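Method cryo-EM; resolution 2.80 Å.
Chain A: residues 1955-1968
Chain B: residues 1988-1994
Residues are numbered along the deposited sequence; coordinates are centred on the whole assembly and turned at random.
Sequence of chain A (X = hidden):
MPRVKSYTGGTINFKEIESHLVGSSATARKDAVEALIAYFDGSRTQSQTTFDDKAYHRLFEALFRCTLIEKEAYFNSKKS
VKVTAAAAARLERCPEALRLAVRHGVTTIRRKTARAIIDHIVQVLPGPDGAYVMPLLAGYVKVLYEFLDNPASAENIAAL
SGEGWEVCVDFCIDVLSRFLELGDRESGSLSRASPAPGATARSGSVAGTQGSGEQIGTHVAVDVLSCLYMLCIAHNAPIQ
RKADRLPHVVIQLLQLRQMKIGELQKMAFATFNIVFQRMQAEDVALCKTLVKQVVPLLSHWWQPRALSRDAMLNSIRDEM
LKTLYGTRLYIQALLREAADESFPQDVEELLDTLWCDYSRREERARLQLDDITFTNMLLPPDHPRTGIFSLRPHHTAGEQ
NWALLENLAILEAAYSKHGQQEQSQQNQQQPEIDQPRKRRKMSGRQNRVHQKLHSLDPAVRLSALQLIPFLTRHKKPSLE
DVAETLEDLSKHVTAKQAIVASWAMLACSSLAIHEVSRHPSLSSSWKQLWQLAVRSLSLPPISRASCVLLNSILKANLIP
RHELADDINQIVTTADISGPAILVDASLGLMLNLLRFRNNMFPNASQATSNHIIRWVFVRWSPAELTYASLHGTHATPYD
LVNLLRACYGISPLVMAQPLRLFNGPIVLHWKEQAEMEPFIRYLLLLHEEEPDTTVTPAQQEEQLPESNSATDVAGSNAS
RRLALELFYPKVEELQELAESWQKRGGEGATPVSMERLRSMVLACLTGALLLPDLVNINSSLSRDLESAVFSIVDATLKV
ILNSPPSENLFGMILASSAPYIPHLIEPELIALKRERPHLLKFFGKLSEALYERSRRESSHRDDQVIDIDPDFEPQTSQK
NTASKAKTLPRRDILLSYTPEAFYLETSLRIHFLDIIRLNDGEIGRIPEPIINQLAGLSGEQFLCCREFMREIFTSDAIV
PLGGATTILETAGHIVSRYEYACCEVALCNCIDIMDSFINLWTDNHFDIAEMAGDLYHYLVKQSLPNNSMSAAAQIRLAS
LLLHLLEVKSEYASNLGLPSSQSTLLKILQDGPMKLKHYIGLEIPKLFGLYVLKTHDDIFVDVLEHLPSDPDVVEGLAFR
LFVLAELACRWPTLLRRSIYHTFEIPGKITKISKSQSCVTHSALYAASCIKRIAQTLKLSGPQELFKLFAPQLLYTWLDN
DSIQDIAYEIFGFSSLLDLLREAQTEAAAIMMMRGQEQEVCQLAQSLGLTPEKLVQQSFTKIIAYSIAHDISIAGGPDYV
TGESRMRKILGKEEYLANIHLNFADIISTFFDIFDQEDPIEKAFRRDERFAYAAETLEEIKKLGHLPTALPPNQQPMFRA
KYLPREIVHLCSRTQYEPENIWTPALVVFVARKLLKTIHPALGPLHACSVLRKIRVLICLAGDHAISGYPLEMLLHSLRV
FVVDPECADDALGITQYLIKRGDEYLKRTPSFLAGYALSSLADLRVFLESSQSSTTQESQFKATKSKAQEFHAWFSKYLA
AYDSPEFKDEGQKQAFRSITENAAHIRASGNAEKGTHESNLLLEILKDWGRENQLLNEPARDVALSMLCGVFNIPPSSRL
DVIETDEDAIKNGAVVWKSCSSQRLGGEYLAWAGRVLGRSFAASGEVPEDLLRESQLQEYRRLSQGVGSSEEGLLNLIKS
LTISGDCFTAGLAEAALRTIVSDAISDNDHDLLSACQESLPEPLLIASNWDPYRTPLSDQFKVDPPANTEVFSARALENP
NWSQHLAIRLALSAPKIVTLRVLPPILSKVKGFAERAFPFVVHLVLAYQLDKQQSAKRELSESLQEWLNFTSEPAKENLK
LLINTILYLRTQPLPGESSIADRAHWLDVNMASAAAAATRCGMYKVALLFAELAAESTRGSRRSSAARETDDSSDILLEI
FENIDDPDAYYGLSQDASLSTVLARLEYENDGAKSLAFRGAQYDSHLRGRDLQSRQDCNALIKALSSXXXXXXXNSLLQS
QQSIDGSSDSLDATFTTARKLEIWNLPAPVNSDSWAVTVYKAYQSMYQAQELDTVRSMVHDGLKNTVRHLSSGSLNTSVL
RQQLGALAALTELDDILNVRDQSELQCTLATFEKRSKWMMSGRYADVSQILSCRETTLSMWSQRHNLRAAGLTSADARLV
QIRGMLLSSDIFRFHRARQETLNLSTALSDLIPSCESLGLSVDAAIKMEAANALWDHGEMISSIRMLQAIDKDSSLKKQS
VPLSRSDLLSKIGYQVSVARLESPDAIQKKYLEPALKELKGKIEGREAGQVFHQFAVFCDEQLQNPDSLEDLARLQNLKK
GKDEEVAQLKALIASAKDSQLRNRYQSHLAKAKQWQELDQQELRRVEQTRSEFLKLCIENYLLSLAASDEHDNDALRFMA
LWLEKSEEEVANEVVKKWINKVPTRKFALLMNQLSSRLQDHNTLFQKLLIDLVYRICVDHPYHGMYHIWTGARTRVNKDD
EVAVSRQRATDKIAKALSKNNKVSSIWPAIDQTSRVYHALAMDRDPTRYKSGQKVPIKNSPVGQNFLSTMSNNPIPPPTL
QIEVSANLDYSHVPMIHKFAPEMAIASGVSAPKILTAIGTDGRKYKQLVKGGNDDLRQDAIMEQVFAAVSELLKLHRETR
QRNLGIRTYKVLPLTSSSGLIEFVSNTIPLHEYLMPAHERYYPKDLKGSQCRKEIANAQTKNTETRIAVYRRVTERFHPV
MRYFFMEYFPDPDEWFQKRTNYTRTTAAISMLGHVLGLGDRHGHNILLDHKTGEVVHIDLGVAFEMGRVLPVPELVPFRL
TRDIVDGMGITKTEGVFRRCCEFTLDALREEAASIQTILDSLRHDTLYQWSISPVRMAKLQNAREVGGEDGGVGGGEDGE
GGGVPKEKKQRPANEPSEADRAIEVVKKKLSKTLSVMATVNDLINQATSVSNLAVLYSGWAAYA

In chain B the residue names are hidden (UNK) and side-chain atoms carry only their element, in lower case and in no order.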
# COMPACT_ATOMS: atom_id res chain seq x y z
N SER A 1955 -13.60 5.24 -3.34
CA SER A 1955 -14.69 6.12 -3.73
C SER A 1955 -15.51 6.57 -2.53
O SER A 1955 -16.13 7.63 -2.59
CB SER A 1955 -15.60 5.44 -4.75
OG SER A 1955 -16.19 4.28 -4.21
N LEU A 1956 -15.50 5.79 -1.45
CA LEU A 1956 -16.19 6.20 -0.23
C LEU A 1956 -15.57 7.45 0.36
O LEU A 1956 -16.28 8.31 0.87
CB LEU A 1956 -16.17 5.06 0.78
CG LEU A 1956 -16.63 5.37 2.19
CD1 LEU A 1956 -18.06 5.83 2.19
CD2 LEU A 1956 -16.49 4.14 3.05
N ALA A 1957 -14.24 7.59 0.25
CA ALA A 1957 -13.58 8.80 0.73
C ALA A 1957 -14.05 10.04 -0.02
O ALA A 1957 -14.51 11.02 0.59
CB ALA A 1957 -12.07 8.64 0.60
N PHE A 1958 -13.93 10.03 -1.34
CA PHE A 1958 -14.30 11.18 -2.15
C PHE A 1958 -15.79 11.47 -2.06
O PHE A 1958 -16.21 12.64 -2.02
CB PHE A 1958 -13.89 10.96 -3.60
CG PHE A 1958 -12.41 10.98 -3.83
CD1 PHE A 1958 -11.63 9.91 -3.48
CD2 PHE A 1958 -11.81 12.08 -4.40
CE1 PHE A 1958 -10.28 9.94 -3.69
CE2 PHE A 1958 -10.46 12.10 -4.61
CZ PHE A 1958 -9.70 11.03 -4.25
N ARG A 1959 -16.62 10.42 -2.01
CA ARG A 1959 -18.05 10.63 -1.90
C ARG A 1959 -18.43 11.18 -0.54
O ARG A 1959 -19.32 12.03 -0.45
CB ARG A 1959 -18.79 9.33 -2.15
CG ARG A 1959 -19.31 9.19 -3.54
CD ARG A 1959 -20.09 10.40 -3.97
NE ARG A 1959 -20.30 10.38 -5.41
CZ ARG A 1959 -20.87 11.35 -6.09
NH1 ARG A 1959 -21.02 11.25 -7.40
NH2 ARG A 1959 -21.30 12.44 -5.46
N GLY A 1960 -17.81 10.70 0.53
CA GLY A 1960 -18.08 11.26 1.84
C GLY A 1960 -17.70 12.72 1.92
O GLY A 1960 -18.40 13.52 2.53
N ALA A 1961 -16.58 13.10 1.30
CA ALA A 1961 -16.20 14.51 1.30
C ALA A 1961 -17.23 15.35 0.55
O ALA A 1961 -17.67 16.39 1.05
CB ALA A 1961 -14.82 14.67 0.69
N GLN A 1962 -17.63 14.91 -0.65
CA GLN A 1962 -18.67 15.63 -1.39
C GLN A 1962 -19.95 15.73 -0.58
O GLN A 1962 -20.58 16.79 -0.52
CB GLN A 1962 -18.95 14.92 -2.71
CG GLN A 1962 -17.86 15.06 -3.73
CD GLN A 1962 -17.81 16.43 -4.34
OE1 GLN A 1962 -18.73 17.23 -4.16
NE2 GLN A 1962 -16.74 16.72 -5.05
N TYR A 1963 -20.36 14.63 0.03
CA TYR A 1963 -21.62 14.57 0.75
C TYR A 1963 -21.64 15.50 1.95
O TYR A 1963 -22.62 16.20 2.18
CB TYR A 1963 -21.87 13.12 1.16
CG TYR A 1963 -23.18 12.83 1.84
CD1 TYR A 1963 -23.22 12.03 2.95
CD2 TYR A 1963 -24.36 13.35 1.35
CE1 TYR A 1963 -24.40 11.75 3.56
CE2 TYR A 1963 -25.54 13.07 1.97
CZ TYR A 1963 -25.55 12.27 3.07
OH TYR A 1963 -26.73 11.98 3.70
N ASP A 1964 -20.56 15.51 2.73
CA ASP A 1964 -20.47 16.46 3.84
C ASP A 1964 -20.52 17.88 3.33
O ASP A 1964 -21.25 18.72 3.88
CB ASP A 1964 -19.18 16.24 4.62
CG ASP A 1964 -19.08 14.88 5.21
OD1 ASP A 1964 -20.06 14.12 5.13
OD2 ASP A 1964 -18.00 14.56 5.74
N SER A 1965 -19.74 18.19 2.30
CA SER A 1965 -19.71 19.56 1.82
C SER A 1965 -21.05 20.01 1.27
O SER A 1965 -21.35 21.20 1.27
CB SER A 1965 -18.63 19.70 0.75
OG SER A 1965 -18.80 20.91 0.06
N HIS A 1966 -21.87 19.07 0.80
CA HIS A 1966 -23.18 19.43 0.28
C HIS A 1966 -24.26 19.48 1.35
O HIS A 1966 -25.20 20.26 1.22
CB HIS A 1966 -23.61 18.45 -0.81
CG HIS A 1966 -22.97 18.72 -2.13
ND1 HIS A 1966 -22.73 17.73 -3.06
CD2 HIS A 1966 -22.51 19.87 -2.68
CE1 HIS A 1966 -22.15 18.26 -4.12
NE2 HIS A 1966 -22.01 19.55 -3.92
N LEU A 1967 -24.14 18.68 2.40
CA LEU A 1967 -25.05 18.83 3.53
C LEU A 1967 -24.79 20.13 4.27
O LEU A 1967 -25.73 20.80 4.70
CB LEU A 1967 -24.90 17.66 4.50
CG LEU A 1967 -25.39 16.28 4.10
CD1 LEU A 1967 -25.05 15.32 5.21
CD2 LEU A 1967 -26.86 16.31 3.87
N ARG A 1968 -23.52 20.49 4.45
CA ARG A 1968 -23.20 21.69 5.21
C ARG A 1968 -23.65 22.95 4.48
O ARG A 1968 -24.17 23.88 5.10
CB ARG A 1968 -21.71 21.75 5.50
CG ARG A 1968 -21.24 23.08 6.01
CD ARG A 1968 -19.81 23.01 6.48
NE ARG A 1968 -18.91 22.60 5.42
CZ ARG A 1968 -18.36 21.39 5.33
NH1 ARG A 1968 -18.62 20.47 6.24
NH2 ARG A 1968 -17.55 21.11 4.32
N UNK B 1988 -12.50 9.90 11.20
CA UNK B 1988 -12.15 10.04 9.79
C UNK B 1988 -12.46 11.42 9.25
O UNK B 1988 -11.63 12.02 8.57
c UNK B 1988 -12.90 8.99 8.97
c UNK B 1988 -13.19 6.65 8.22
c UNK B 1988 -12.24 7.64 8.85
c UNK B 1988 -11.00 7.81 8.00
N UNK B 1989 -13.64 11.94 9.56
CA UNK B 1989 -14.13 13.16 8.96
C UNK B 1989 -15.40 12.96 8.18
O UNK B 1989 -15.99 13.94 7.72
N UNK B 1990 -15.84 11.72 8.02
CA UNK B 1990 -17.09 11.42 7.34
C UNK B 1990 -18.26 11.78 8.24
O UNK B 1990 -18.77 10.93 8.97
c UNK B 1990 -15.95 9.54 6.10
c UNK B 1990 -16.01 8.07 5.79
c UNK B 1990 -15.95 10.34 4.83
c UNK B 1990 -17.13 9.95 6.96
N UNK B 1991 -18.69 13.04 8.20
CA UNK B 1991 -19.70 13.51 9.13
C UNK B 1991 -21.11 13.16 8.71
O UNK B 1991 -21.96 12.91 9.57
c UNK B 1991 -19.57 15.02 9.31
N UNK B 1992 -21.40 13.12 7.41
CA UNK B 1992 -22.74 12.77 6.97
C UNK B 1992 -23.11 11.33 7.27
O UNK B 1992 -24.25 11.03 7.63
N UNK B 1993 -22.15 10.42 7.13
CA UNK B 1993 -22.40 9.02 7.46
C UNK B 1993 -22.66 8.84 8.94
O UNK B 1993 -23.57 8.09 9.33
c UNK B 1993 -21.20 7.69 5.56
c UNK B 1993 -20.75 8.81 4.65
c UNK B 1993 -20.29 6.50 5.44
c UNK B 1993 -21.24 8.15 7.01
N UNK B 1994 -21.87 9.49 9.79
CA UNK B 1994 -22.11 9.38 11.22
C UNK B 1994 -23.41 10.07 11.61
O UNK B 1994 -24.07 9.64 12.55
o UNK B 1994 -20.57 11.21 11.48
c UNK B 1994 -20.94 9.95 12.00

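Position 1988 carries four side-chain carbons, forked at the second. No atom of it comes within contact distance of chain A, although its CA-to-CB bond points toward the helix there. A four-carbon chain forked at the second carbon is leucine: Leu1988(B).

Position 1989 has no side-chain atoms. Its phi is positive, at 118°, and a CB would be jammed against the carbonyl O of the residue before. Both points give glycine, Gly1989(B). Its O lies 2.9 Å from OD2 of Asp1964(A); both are acceptors, so this is a close approach and not a hydrogen bond.

Position 1990 again has four carbons, forked at the second. The CA-to-CB bond points sideways, but the end of the side chain comes nearer, and one terminal carbon reaches 3.8 Å from CA of Gly1960(A). The residue is leucine. Leu1990(B) stands at the N-cap position, right before a helix, with its CD2 over Gly1960(A). A CB on that glycine would lie 2.4 Å from this CD2, a clash.

Position 1991 has one side-chain carbon, 3.9 Å from OD2 of Asp1964(A). A lone CB means alanine. The backbone N of Ala1991(B) donates a hydrogen bond to OD2 of Asp1964(A), 3.0 Å long.

Position 1992 has no side-chain atoms. Its CA is 3.9 Å from CE1 of Tyr1963(A) and 3.9 Å from CD1 of Leu1967(A). A CB would point toward chain A and clash with CD1 of Tyr1963(A) at 2.7 Å. This is Gly1992(B), and its N donates to OD1 of Asp1964(A) at 2.8 Å.

Position 1993 shows four carbons, forked at the second. One terminal carbon approaches Leu1956(A), and the other lies at the ring edge of Tyr1963(A). It is Leu1993(B): its CD2 is 4.0 Å from CD1 of Leu1956(A), and its CD1 is 4.4 Å from CD1 of Tyr1963(A).

Position 1994 has one carbon followed by one oxygen and does not touch chain A. That is serine, Ser1994(B). Its OG is 2.9 Å from O of Ala1991(B), within its own chain.

The contact centres on Asp1964(A). Its two carboxylate oxygens accept from successive backbone N-H groups at the start of the chain B helix, where these groups lack acceptors from a preceding turn. Glycines on both chains allow the close approach: Gly1960(A) makes room for Leu1990(B), and Gly1992(B) for Tyr1963(A). Leu1993(B) adds apolar packing. Together the stretches bury 374 Å².

Chain B, residues 1988-1994: LGLAGLS
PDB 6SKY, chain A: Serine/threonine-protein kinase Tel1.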